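Local coordinates for protein copper-containing nitrite reductase (Hyphomicrobium denitrificans 1NES1, PDB 6TFO) that probably reduces nitrite to nitric oxide with electrons supplied by cytochrome c, working as a homotrimer that carries type 1 and type 2 copper centres, at residues G178-D182 and L330-V335; P196-R201 and E294-M298; V202-D206 and A253-G257; N362-H368 and Q392-P398. All blocks are in the same frame, centred on the assembly; numbering follows the deposited sequence.

Contact 1 of 4, residues G178-D182 and L330-V335; sequences GQLDD and LFNGSV
Start at G178, extended and close to the end of strand 166-181. Q179 keeps the strand conformation (phi/psi -81/95) and sets its carbonyl against the second segment, with Q179 O 3.4 Å from S334 CB. Its side chain curls back, so that Q179 NE2 donates to D181 O at 2.9 Å, while OE1 accepts from the backbone of T144. At L180 the backbone turns helical (-70/-41). L180 and D181 face T184, forming a classic beta bulge where the strand turns back into 184-191. CA of L180 lies 4.6 Å from CA of S334, and L180 O accepts the one cross-segment hydrogen bond, from V335 N at 2.8 Å (160°). L180 CB points away, but its t, p rotamer brings CD1 within 3.6 Å of L330 CD1. D181, with its CA 5.0 Å from that of V335, lays its carboxylate carbon CG 3.6 Å from V335 CB; D181 OD1 accepts from D182 N at 2.8 Å. Across from this, the chain leaves strand 328-331 in a type I' turn from F331 to S334, with N332 (54/45) and G333 (96/-19) at its corners. S334 and V335 then run extended past the bulge. With the polar ends of Q179 and S334 engaged by T144 and T149, one backbone hydrogen bond and a leucine pair join strand 166-181 to strand 328-331 and its turn in the next cupredoxin domain, a slight direct link.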
loop_
_atom_site.group_PDB
_atom_site.type_symbol
_atom_site.label_atom_id
_atom_site.label_comp_id
_atom_site.label_asym_id
_atom_site.label_seq_id
_atom_site.Cartn_x
_atom_site.Cartn_y
_atom_site.Cartn_z
ATOM N N GLY C 178 -5.715 10.139 35.000
ATOM C CA GLY C 178 -6.491 11.381 35.134
ATOM C C GLY C 178 -7.516 11.491 34.038
ATOM O O GLY C 178 -7.340 10.826 33.009
ATOM N N GLN C 179 -8.577 12.258 34.278
ATOM C CA GLN C 179 -9.650 12.522 33.295
ATOM C C GLN C 179 -9.162 13.622 32.338
ATOM O O GLN C 179 -9.255 14.814 32.689
ATOM C CB GLN C 179 -10.927 12.874 34.061
ATOM C CG GLN C 179 -12.196 12.689 33.252
ATOM C CD GLN C 179 -12.528 11.225 33.065
ATOM O OE1 GLN C 179 -12.311 10.392 33.955
ATOM N NE2 GLN C 179 -13.052 10.889 31.897
ATOM N N LEU C 180 -8.608 13.220 31.190
ATOM C CA LEU C 180 -8.065 14.121 30.136
ATOM C C LEU C 180 -9.231 14.845 29.451
ATOM O O LEU C 180 -9.115 16.050 29.179
ATOM C CB LEU C 180 -7.245 13.291 29.145
ATOM C CG LEU C 180 -6.814 13.979 27.845
ATOM C CD1 LEU C 180 -6.045 15.261 28.129
ATOM C CD2 LEU C 180 -5.956 13.045 27.002
ATOM N N ASP C 181 -10.327 14.139 29.192
ATOM C CA ASP C 181 -11.553 14.706 28.573
ATOM C C ASP C 181 -12.734 13.932 29.156
ATOM O O ASP C 181 -12.488 12.998 29.944
ATOM C CB ASP C 181 -11.428 14.653 27.042
ATOM C CG ASP C 181 -12.297 15.595 26.225
ATOM O OD1 ASP C 181 -13.309 16.092 26.764
ATOM O OD2 ASP C 181 -11.945 15.814 25.039
ATOM N N ASP C 182 -13.951 14.316 28.775
ATOM C CA ASP C 182 -15.280 13.801 29.181
ATOM C C ASP C 182 -15.317 12.260 29.314
ATOM O O ASP C 182 -15.879 11.750 30.322
ATOM C CB ASP C 182 -16.249 14.334 28.123
ATOM C CG ASP C 182 -17.700 14.434 28.531
ATOM O OD1 ASP C 182 -17.988 14.458 29.747
ATOM O OD2 ASP C 182 -18.530 14.466 27.615
ATOM N N LEU C 330 -3.603 22.074 26.504
ATOM C CA LEU C 330 -4.416 22.143 27.749
ATOM C C LEU C 330 -3.991 23.286 28.686
ATOM O O LEU C 330 -2.763 23.518 28.876
ATOM C CB LEU C 330 -4.302 20.801 28.477
ATOM C CG LEU C 330 -4.618 19.569 27.634
ATOM C CD1 LEU C 330 -4.147 18.323 28.358
ATOM C CD2 LEU C 330 -6.099 19.501 27.296
ATOM N N PHE C 331 -4.994 23.930 29.297
ATOM C CA PHE C 331 -4.842 24.746 30.532
ATOM C C PHE C 331 -5.109 23.842 31.734
ATOM O O PHE C 331 -6.175 23.237 31.776
ATOM C CB PHE C 331 -5.808 25.933 30.553
ATOM C CG PHE C 331 -5.546 27.000 29.521
ATOM C CD1 PHE C 331 -4.260 27.459 29.279
ATOM C CD2 PHE C 331 -6.591 27.572 28.813
ATOM C CE1 PHE C 331 -4.027 28.443 28.331
ATOM C CE2 PHE C 331 -6.359 28.572 27.873
ATOM C CZ PHE C 331 -5.078 28.992 27.624
ATOM N N ASN C 332 -4.144 23.745 32.651
ATOM C CA ASN C 332 -4.284 23.075 33.969
ATOM C C ASN C 332 -4.800 21.653 33.728
ATOM O O ASN C 332 -5.757 21.230 34.413
ATOM C CB ASN C 332 -5.184 23.874 34.923
ATOM C CG ASN C 332 -4.627 25.229 35.318
ATOM O OD1 ASN C 332 -3.765 25.788 34.644
ATOM N ND2 ASN C 332 -5.114 25.781 36.412
ATOM N N GLY C 333 -4.217 20.961 32.752
ATOM C CA GLY C 333 -4.142 19.487 32.758
ATOM C C GLY C 333 -5.222 18.749 31.981
ATOM O O GLY C 333 -4.997 17.570 31.703
ATOM N N SER C 334 -6.357 19.362 31.656
ATOM C CA SER C 334 -7.517 18.613 31.119
ATOM C C SER C 334 -8.332 19.475 30.154
ATOM O O SER C 334 -8.278 20.710 30.239
ATOM C CB SER C 334 -8.388 18.066 32.234
ATOM O OG SER C 334 -9.346 19.029 32.655
ATOM N N VAL C 335 -9.051 18.815 29.247
ATOM C CA VAL C 335 -10.099 19.465 28.419
ATOM C C VAL C 335 -11.233 19.815 29.382
ATOM O O VAL C 335 -11.593 18.949 30.201
ATOM C CB VAL C 335 -10.569 18.570 27.257
ATOM C CG1 VAL C 335 -11.576 19.289 26.374
ATOM C CG2 VAL C 335 -9.395 18.062 26.427
#

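Contact 2 of 4, residues P196-R201 and E294-M298; sequences PGPFLR and EFYVM
A bidentate salt bridge closes one end: R201 NH1 meets E294 OE1 at 2.6 Å and R201 NH2 meets E294 OE2 at 2.9 Å, with the arginine in an extended t, t, t rotamer. Both charges have second partners, E283 for R201 and R353 for E294. Further along, Y296 OH donates to G197 O at 2.7 Å. The segments run 138° apart without pairing as strands, CA of F199 being 7.4 Å from CA of Y296 and CA of P196 6.3 Å from CA of M298. This is side-chain packing between two cupredoxin domains, the approach to strand 200-203 lying against strand 293-302. The Y296 ring (chi1 t) is sandwiched. P196, which follows a cis peptide, puts CG 3.8 Å from the ring centroid over one face; F199 CB sits 3.9 Å from it over the other. F199, also t, turns its ring edge to Y296 in a T-shaped pair, centroids 5.0 Å apart and planes at 84°. Beyond the sandwich, P196 CB touches M298 SD at 3.5 Å.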
loop_
_atom_site.group_PDB
_atom_site.type_symbol
_atom_site.label_atom_id
_atom_site.label_comp_id
_atom_site.label_asym_id
_atom_site.label_seq_id
_atom_site.Cartn_x
_atom_site.Cartn_y
_atom_site.Cartn_z
ATOM N N PRO C 196 -1.285 22.280 36.805
ATOM C CA PRO C 196 0.116 22.221 37.236
ATOM C C PRO C 196 0.305 21.850 38.715
ATOM O O PRO C 196 -0.660 21.784 39.440
ATOM C CB PRO C 196 0.614 23.658 37.019
ATOM C CG PRO C 196 -0.640 24.498 37.195
ATOM C CD PRO C 196 -1.727 23.657 36.553
ATOM N N GLY C 197 1.558 21.625 39.112
ATOM C CA GLY C 197 1.967 21.352 40.503
ATOM C C GLY C 197 1.624 22.515 41.437
ATOM O O GLY C 197 1.081 23.534 41.006
ATOM N N PRO C 198 1.882 22.380 42.758
ATOM C CA PRO C 198 1.580 23.450 43.706
ATOM C C PRO C 198 2.245 24.764 43.288
ATOM O O PRO C 198 3.350 24.704 42.787
ATOM C CB PRO C 198 2.143 22.917 45.031
ATOM C CG PRO C 198 2.056 21.416 44.868
ATOM C CD PRO C 198 2.420 21.183 43.418
ATOM N N PHE C 199 1.538 25.886 43.452
ATOM C CA PHE C 199 2.092 27.262 43.334
ATOM C C PHE C 199 2.977 27.540 44.563
ATOM O O PHE C 199 2.472 27.583 45.680
ATOM C CB PHE C 199 0.971 28.299 43.193
ATOM C CG PHE C 199 1.438 29.677 42.796
ATOM C CD1 PHE C 199 2.001 30.535 43.732
ATOM C CD2 PHE C 199 1.306 30.113 41.485
ATOM C CE1 PHE C 199 2.426 31.802 43.359
ATOM C CE2 PHE C 199 1.731 31.380 41.117
ATOM C CZ PHE C 199 2.289 32.222 42.052
ATOM N N LEU C 200 4.280 27.659 44.352
ATOM C CA LEU C 200 5.266 27.936 45.423
ATOM C C LEU C 200 5.523 29.448 45.462
ATOM O O LEU C 200 5.781 30.055 44.401
ATOM C CB LEU C 200 6.541 27.145 45.146
ATOM C CG LEU C 200 6.339 25.650 44.914
ATOM C CD1 LEU C 200 7.671 24.974 44.605
ATOM C CD2 LEU C 200 5.674 25.001 46.124
ATOM N N ARG C 201 5.391 30.034 46.649
ATOM C CA ARG C 201 5.458 31.503 46.882
ATOM C C ARG C 201 6.418 31.740 48.048
ATOM O O ARG C 201 6.130 31.283 49.176
ATOM C CB ARG C 201 4.061 32.062 47.171
ATOM C CG ARG C 201 3.943 33.557 46.928
ATOM C CD ARG C 201 2.494 33.986 46.830
ATOM N NE ARG C 201 2.352 35.368 46.369
ATOM C CZ ARG C 201 1.267 35.870 45.776
ATOM N NH1 ARG C 201 0.212 35.113 45.522
ATOM N NH2 ARG C 201 1.258 37.134 45.409
ATOM N N GLU C 294 -6.049 36.974 42.413
ATOM C CA GLU C 294 -4.942 36.257 41.741
ATOM C C GLU C 294 -5.391 34.888 41.210
ATOM O O GLU C 294 -6.248 34.223 41.855
ATOM C CB GLU C 294 -3.815 36.075 42.742
ATOM C CG GLU C 294 -3.236 37.369 43.247
ATOM C CD GLU C 294 -1.944 37.139 44.005
ATOM O OE1 GLU C 294 -1.964 36.335 44.974
ATOM O OE2 GLU C 294 -0.913 37.723 43.590
ATOM N N PHE C 295 -4.783 34.463 40.101
ATOM C CA PHE C 295 -5.075 33.177 39.418
ATOM C C PHE C 295 -3.774 32.521 38.943
ATOM O O PHE C 295 -2.812 33.234 38.561
ATOM C CB PHE C 295 -6.010 33.401 38.235
ATOM C CG PHE C 295 -7.407 33.807 38.609
ATOM C CD1 PHE C 295 -8.220 32.942 39.318
ATOM C CD2 PHE C 295 -7.921 35.037 38.233
ATOM C CE1 PHE C 295 -9.522 33.298 39.648
ATOM C CE2 PHE C 295 -9.226 35.392 38.560
ATOM C CZ PHE C 295 -10.025 34.516 39.258
ATOM N N TYR C 296 -3.800 31.184 38.939
ATOM C CA TYR C 296 -2.709 30.255 38.553
ATOM C C TYR C 296 -3.133 29.474 37.301
ATOM O O TYR C 296 -4.067 28.657 37.383
ATOM C CB TYR C 296 -2.469 29.318 39.730
ATOM C CG TYR C 296 -1.335 28.341 39.598
ATOM C CD1 TYR C 296 -0.326 28.485 38.662
ATOM C CD2 TYR C 296 -1.238 27.302 40.499
ATOM C CE1 TYR C 296 0.737 27.602 38.619
ATOM C CE2 TYR C 296 -0.181 26.419 40.475
ATOM C CZ TYR C 296 0.809 26.562 39.529
ATOM O OH TYR C 296 1.835 25.658 39.522
ATOM N N VAL C 297 -2.505 29.758 36.160
ATOM C CA VAL C 297 -2.792 29.082 34.865
ATOM C C VAL C 297 -1.470 28.660 34.202
ATOM O O VAL C 297 -0.545 29.492 34.102
ATOM C CB VAL C 297 -3.649 29.963 33.942
ATOM C CG1 VAL C 297 -3.858 29.296 32.591
ATOM C CG2 VAL C 297 -4.988 30.310 34.580
ATOM N N MET C 298 -1.397 27.400 33.755
ATOM C CA MET C 298 -0.246 26.871 32.990
ATOM C C MET C 298 -0.748 26.101 31.762
ATOM O O MET C 298 -1.770 25.390 31.861
ATOM C CB MET C 298 0.641 25.981 33.862
ATOM C CG MET C 298 1.398 26.756 34.910
ATOM S SD MET C 298 2.876 25.902 35.517
ATOM C CE MET C 298 4.117 26.437 34.341
#

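Contact 3 of 4, residues V202-D206 and A253-G257; sequences VRVGD and ALVPG
A turn at the end of strand 200-203 meets a loop here, backbone to backbone. From R203 to D206 the chain makes a type II beta turn, with V204 at -52/146 and G205 at 89/-24, a positive phi that suits glycine; D206 N closes the turn on R203 O at 3.0 Å. Facing it, 253-257 has no regular structure until G257, and A253 brings its CA to 5.3 Å from that of V204. Both polar backbone atoms of A253 are used: G205 N donates to A253 O at 2.8 Å (161°) and A253 N donates to D206 O at 3.0 Å (156°). V204 (chi1 p) fills the space alongside, its CG2 lying 3.4 Å from A253 O, 3.5 Å from L254 O and 4.0 Å from P256 CD. A253 CB points into the turn and meets V202 CG2 at 4.1 Å. D206 braces the turn from within, OD2 accepting from R203 N at 2.8 Å, and it also forms a salt bridge with R162. In the beta sandwich of this cupredoxin domain, each segment includes the connection that passes from one sheet to the other, from strand 200-203 to 207-214 and from 246-252 to 257-262. L254 and V255 pack on the second subunit, while V202, V204 and A253 lean on V282 of strand 277-283.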
loop_
_atom_site.group_PDB
_atom_site.type_symbol
_atom_site.label_atom_id
_atom_site.label_comp_id
_atom_site.label_asym_id
_atom_site.label_seq_id
_atom_site.Cartn_x
_atom_site.Cartn_y
_atom_site.Cartn_z
ATOM N N VAL C 202 7.554 32.351 47.754
ATOM C CA VAL C 202 8.569 32.751 48.758
ATOM C C VAL C 202 8.939 34.225 48.517
ATOM O O VAL C 202 8.418 34.862 47.553
ATOM C CB VAL C 202 9.788 31.813 48.687
ATOM C CG1 VAL C 202 9.381 30.376 48.987
ATOM C CG2 VAL C 202 10.531 31.919 47.353
ATOM N N ARG C 203 9.778 34.765 49.400
ATOM C CA ARG C 203 10.302 36.147 49.334
ATOM C C ARG C 203 11.768 36.027 48.905
ATOM O O ARG C 203 12.418 35.066 49.351
ATOM C CB ARG C 203 10.089 36.775 50.712
ATOM C CG ARG C 203 10.699 38.156 50.874
ATOM C CD ARG C 203 11.104 38.374 52.325
ATOM N NE ARG C 203 11.321 39.787 52.602
ATOM C CZ ARG C 203 12.434 40.461 52.305
ATOM N NH1 ARG C 203 13.481 39.859 51.762
ATOM N NH2 ARG C 203 12.509 41.748 52.582
ATOM N N VAL C 204 12.277 36.923 48.055
ATOM C CA VAL C 204 13.732 36.940 47.717
ATOM C C VAL C 204 14.513 36.955 49.036
ATOM O O VAL C 204 14.008 37.551 50.034
ATOM C CB VAL C 204 14.136 38.097 46.784
ATOM C CG1 VAL C 204 13.909 39.480 47.402
ATOM C CG2 VAL C 204 15.574 37.928 46.299
ATOM N N GLY C 205 15.673 36.295 49.055
ATOM C CA GLY C 205 16.500 36.139 50.268
ATOM C C GLY C 205 16.138 34.905 51.075
ATOM O O GLY C 205 17.022 34.422 51.801
ATOM N N ASP C 206 14.909 34.390 50.954
ATOM C CA ASP C 206 14.474 33.154 51.656
ATOM C C ASP C 206 15.443 32.001 51.354
ATOM O O ASP C 206 16.033 31.973 50.254
ATOM C CB ASP C 206 13.048 32.752 51.288
ATOM C CG ASP C 206 11.984 33.560 51.998
ATOM O OD1 ASP C 206 12.350 34.286 52.911
ATOM O OD2 ASP C 206 10.796 33.447 51.626
ATOM N N ALA C 253 16.701 31.575 47.377
ATOM C CA ALA C 253 15.950 32.340 46.362
ATOM C C ALA C 253 16.648 33.694 46.155
ATOM O O ALA C 253 16.265 34.662 46.811
ATOM C CB ALA C 253 14.506 32.485 46.791
ATOM N N LEU C 254 17.654 33.735 45.279
ATOM C CA LEU C 254 18.537 34.911 45.071
ATOM C C LEU C 254 17.855 35.963 44.200
ATOM O O LEU C 254 18.299 37.111 44.247
ATOM C CB LEU C 254 19.837 34.473 44.392
ATOM C CG LEU C 254 20.721 33.525 45.195
ATOM C CD1 LEU C 254 21.963 33.132 44.405
ATOM C CD2 LEU C 254 21.108 34.137 46.539
ATOM N N VAL C 255 16.879 35.595 43.377
ATOM C CA VAL C 255 16.379 36.523 42.320
ATOM C C VAL C 255 14.863 36.531 42.326
ATOM O O VAL C 255 14.246 35.479 42.297
ATOM C CB VAL C 255 16.905 36.140 40.934
ATOM C CG1 VAL C 255 16.451 37.148 39.894
ATOM C CG2 VAL C 255 18.423 35.976 40.945
ATOM N N PRO C 256 14.222 37.715 42.391
ATOM C CA PRO C 256 12.776 37.802 42.263
ATOM C C PRO C 256 12.389 37.550 40.802
ATOM O O PRO C 256 13.156 37.887 39.900
ATOM C CB PRO C 256 12.418 39.244 42.658
ATOM C CG PRO C 256 13.708 39.856 43.156
ATOM C CD PRO C 256 14.836 39.040 42.566
ATOM N N GLY C 257 11.199 36.990 40.624
ATOM C CA GLY C 257 10.714 36.471 39.337
ATOM C C GLY C 257 9.585 35.475 39.512
ATOM O O GLY C 257 9.342 35.022 40.651
#

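Contact 4 of 4, residues N362-H368 and Q392-P398; sequences NFTSSFH and QTVSVPP
This is an antiparallel strand pair at the edge of a cupredoxin sheet, buried at the trimer interface beside a copper site. Strands 365-368 and 393-396 run with axes 4.5 Å apart at closest and directions 147° apart. S365 and V396 form a hydrogen-bonded pair, with S365 N to V396 O at 3.0 Å and V396 N to S365 O at 2.9 Å. F367 and V394 form another, with F367 N to V394 O and V394 N to F367 O both at 3.0 Å. Between them S366 and S395 are a non-hydrogen-bonded pair, CA atoms 4.6 Å apart, and one water spans their hydroxyls, 2.6 Å from S366 OG and 3.0 Å from S395 OG. At one end H368 (chi1 t) donates from ND1 to Q392 O at 2.8 Å, which helps orient the imidazole; its side chain is about 4 Å from the copper. At the other end P398 CD packs 3.4 Å from T364 OG1. H368 meets H419 edge-to-face and stacks on H227 of the third subunit, a residue whose ND1 also hydrogen-bonds Q392 OE1, consistent with this strand end lining the type 2 copper pocket between subunits. S366 and S395 face P397 of the third subunit, V394 its L380. Turned inward, S365 and V396 touch F356 and V358 of strand 351-360, while F367 stacks on F356 and rests on L416 of strand 412-418.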
loop_
_atom_site.group_PDB
_atom_site.type_symbol
_atom_site.label_atom_id
_atom_site.label_comp_id
_atom_site.label_asym_id
_atom_site.label_seq_id
_atom_site.Cartn_x
_atom_site.Cartn_y
_atom_site.Cartn_z
ATOM N N ASN C 362 6.933 22.045 24.399
ATOM C CA ASN C 362 7.506 22.444 23.085
ATOM C C ASN C 362 6.974 23.776 22.550
ATOM O O ASN C 362 7.785 24.442 21.896
ATOM C CB ASN C 362 7.323 21.321 22.077
ATOM C CG ASN C 362 8.236 20.166 22.406
ATOM O OD1 ASN C 362 9.409 20.374 22.667
ATOM N ND2 ASN C 362 7.713 18.956 22.387
ATOM N N PHE C 363 5.708 24.144 22.799
ATOM C CA PHE C 363 5.012 25.241 22.083
ATOM C C PHE C 363 4.953 26.547 22.908
ATOM O O PHE C 363 4.592 26.523 24.117
ATOM C CB PHE C 363 3.613 24.775 21.690
ATOM C CG PHE C 363 3.611 23.853 20.506
ATOM C CD1 PHE C 363 3.950 22.521 20.650
ATOM C CD2 PHE C 363 3.325 24.332 19.241
ATOM C CE1 PHE C 363 3.986 21.686 19.550
ATOM C CE2 PHE C 363 3.364 23.491 18.144
ATOM C CZ PHE C 363 3.683 22.173 18.303
ATOM N N THR C 364 5.228 27.670 22.229
ATOM C CA THR C 364 5.103 29.069 22.724
ATOM C C THR C 364 3.635 29.499 22.643
ATOM O O THR C 364 3.031 29.390 21.567
ATOM C CB THR C 364 6.023 29.991 21.914
ATOM O OG1 THR C 364 7.371 29.578 22.163
ATOM C CG2 THR C 364 5.900 31.450 22.282
ATOM N N SER C 365 3.071 29.967 23.750
ATOM C CA SER C 365 1.661 30.422 23.817
ATOM C C SER C 365 1.576 31.901 23.429
ATOM O O SER C 365 2.429 32.682 23.869
ATOM C CB SER C 365 1.085 30.196 25.173
ATOM O OG SER C 365 -0.276 30.581 25.193
ATOM N N SER C 366 0.611 32.257 22.594
ATOM C CA SER C 366 0.243 33.657 22.297
ATOM C C SER C 366 -0.913 34.030 23.237
ATOM O O SER C 366 -2.073 34.082 22.776
ATOM C CB SER C 366 -0.068 33.810 20.829
ATOM O OG SER C 366 1.074 33.427 20.059
ATOM N N PHE C 367 -0.607 34.233 24.529
ATOM C CA PHE C 367 -1.624 34.287 25.612
ATOM C C PHE C 367 -2.410 35.580 25.478
ATOM O O PHE C 367 -1.797 36.652 25.285
ATOM C CB PHE C 367 -1.004 34.168 27.000
ATOM C CG PHE C 367 -2.034 34.092 28.096
ATOM C CD1 PHE C 367 -2.882 33.009 28.196
ATOM C CD2 PHE C 367 -2.172 35.114 29.017
ATOM C CE1 PHE C 367 -3.821 32.933 29.210
ATOM C CE2 PHE C 367 -3.111 35.040 30.034
ATOM C CZ PHE C 367 -3.937 33.953 30.127
ATOM N N HIS C 368 -3.728 35.464 25.564
ATOM C CA HIS C 368 -4.698 36.544 25.265
ATOM C C HIS C 368 -5.998 36.243 25.996
ATOM O O HIS C 368 -6.329 35.063 26.160
ATOM C CB HIS C 368 -4.924 36.655 23.761
ATOM C CG HIS C 368 -6.040 37.568 23.386
ATOM N ND1 HIS C 368 -5.866 38.934 23.218
ATOM C CD2 HIS C 368 -7.335 37.315 23.100
ATOM C CE1 HIS C 368 -7.010 39.477 22.855
ATOM N NE2 HIS C 368 -7.919 38.507 22.769
ATOM N N GLN C 392 -2.363 43.593 24.082
ATOM C CA GLN C 392 -3.456 42.648 23.678
ATOM C C GLN C 392 -3.048 41.194 23.924
ATOM O O GLN C 392 -3.895 40.439 24.455
ATOM C CB GLN C 392 -3.839 42.783 22.207
ATOM C CG GLN C 392 -2.686 42.518 21.254
ATOM C CD GLN C 392 -3.025 43.126 19.918
ATOM O OE1 GLN C 392 -4.112 42.878 19.367
ATOM N NE2 GLN C 392 -2.109 43.949 19.414
ATOM N N THR C 393 -1.806 40.822 23.566
ATOM C CA THR C 393 -1.352 39.407 23.477
ATOM C C THR C 393 0.149 39.305 23.767
ATOM O O THR C 393 0.918 40.101 23.194
ATOM C CB THR C 393 -1.697 38.858 22.085
ATOM O OG1 THR C 393 -3.109 38.953 21.828
ATOM C CG2 THR C 393 -1.241 37.425 21.918
ATOM N N VAL C 394 0.571 38.336 24.577
ATOM C CA VAL C 394 2.020 38.161 24.916
ATOM C C VAL C 394 2.490 36.727 24.612
ATOM O O VAL C 394 1.877 35.779 25.124
ATOM C CB VAL C 394 2.291 38.545 26.385
ATOM C CG1 VAL C 394 1.262 37.924 27.331
ATOM C CG2 VAL C 394 3.730 38.218 26.807
ATOM N N SER C 395 3.574 36.591 23.840
ATOM C CA SER C 395 4.336 35.329 23.622
ATOM C C SER C 395 4.967 34.876 24.939
ATOM O O SER C 395 5.744 35.651 25.498
ATOM C CB SER C 395 5.422 35.494 22.587
ATOM O OG SER C 395 4.872 35.844 21.338
ATOM N N VAL C 396 4.665 33.664 25.398
ATOM C CA VAL C 396 5.306 33.017 26.576
ATOM C C VAL C 396 5.931 31.720 26.076
ATOM O O VAL C 396 5.232 30.821 25.596
ATOM C CB VAL C 396 4.284 32.755 27.694
ATOM C CG1 VAL C 396 4.951 32.211 28.950
ATOM C CG2 VAL C 396 3.456 33.984 28.001
ATOM N N PRO C 397 7.268 31.566 26.171
ATOM C CA PRO C 397 7.916 30.353 25.687
ATOM C C PRO C 397 7.704 29.201 26.653
ATOM O O PRO C 397 7.354 29.409 27.806
ATOM C CB PRO C 397 9.396 30.738 25.624
ATOM C CG PRO C 397 9.546 31.772 26.731
ATOM C CD PRO C 397 8.218 32.502 26.791
ATOM N N PRO C 398 7.927 27.950 26.210
ATOM C CA PRO C 398 8.026 26.832 27.143
ATOM C C PRO C 398 9.196 27.089 28.101
ATOM O O PRO C 398 10.198 27.591 27.643
ATOM C CB PRO C 398 8.318 25.632 26.226
ATOM C CG PRO C 398 8.947 26.266 24.994
ATOM C CD PRO C 398 8.183 27.564 24.808
HETATM O O HOH W 1 3.642 33.460 20.106
#

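In the fold
Contacts 2 and 4 are buried, contacts 1 and 3 only partly so. Contacts 1 and 2 share a sheet through neighbouring strands 328-331 and 293-302 and touch directly: N332, in the turn of contact 1, lies with its N 3.0 Å from M298 O of contact 2. Both join the second and third cupredoxin domains, contact 1 through one backbone hydrogen bond and a leucine pair, contact 2 through aromatic packing and a salt bridge. Contacts 2 and 3 adjoin along strand 200-203, but contact 3 links a turn and a loop of one domain. Contact 4 is regular strand pairing; like contact 3 it reaches the second subunit, and it meets the third near the type 2 copper.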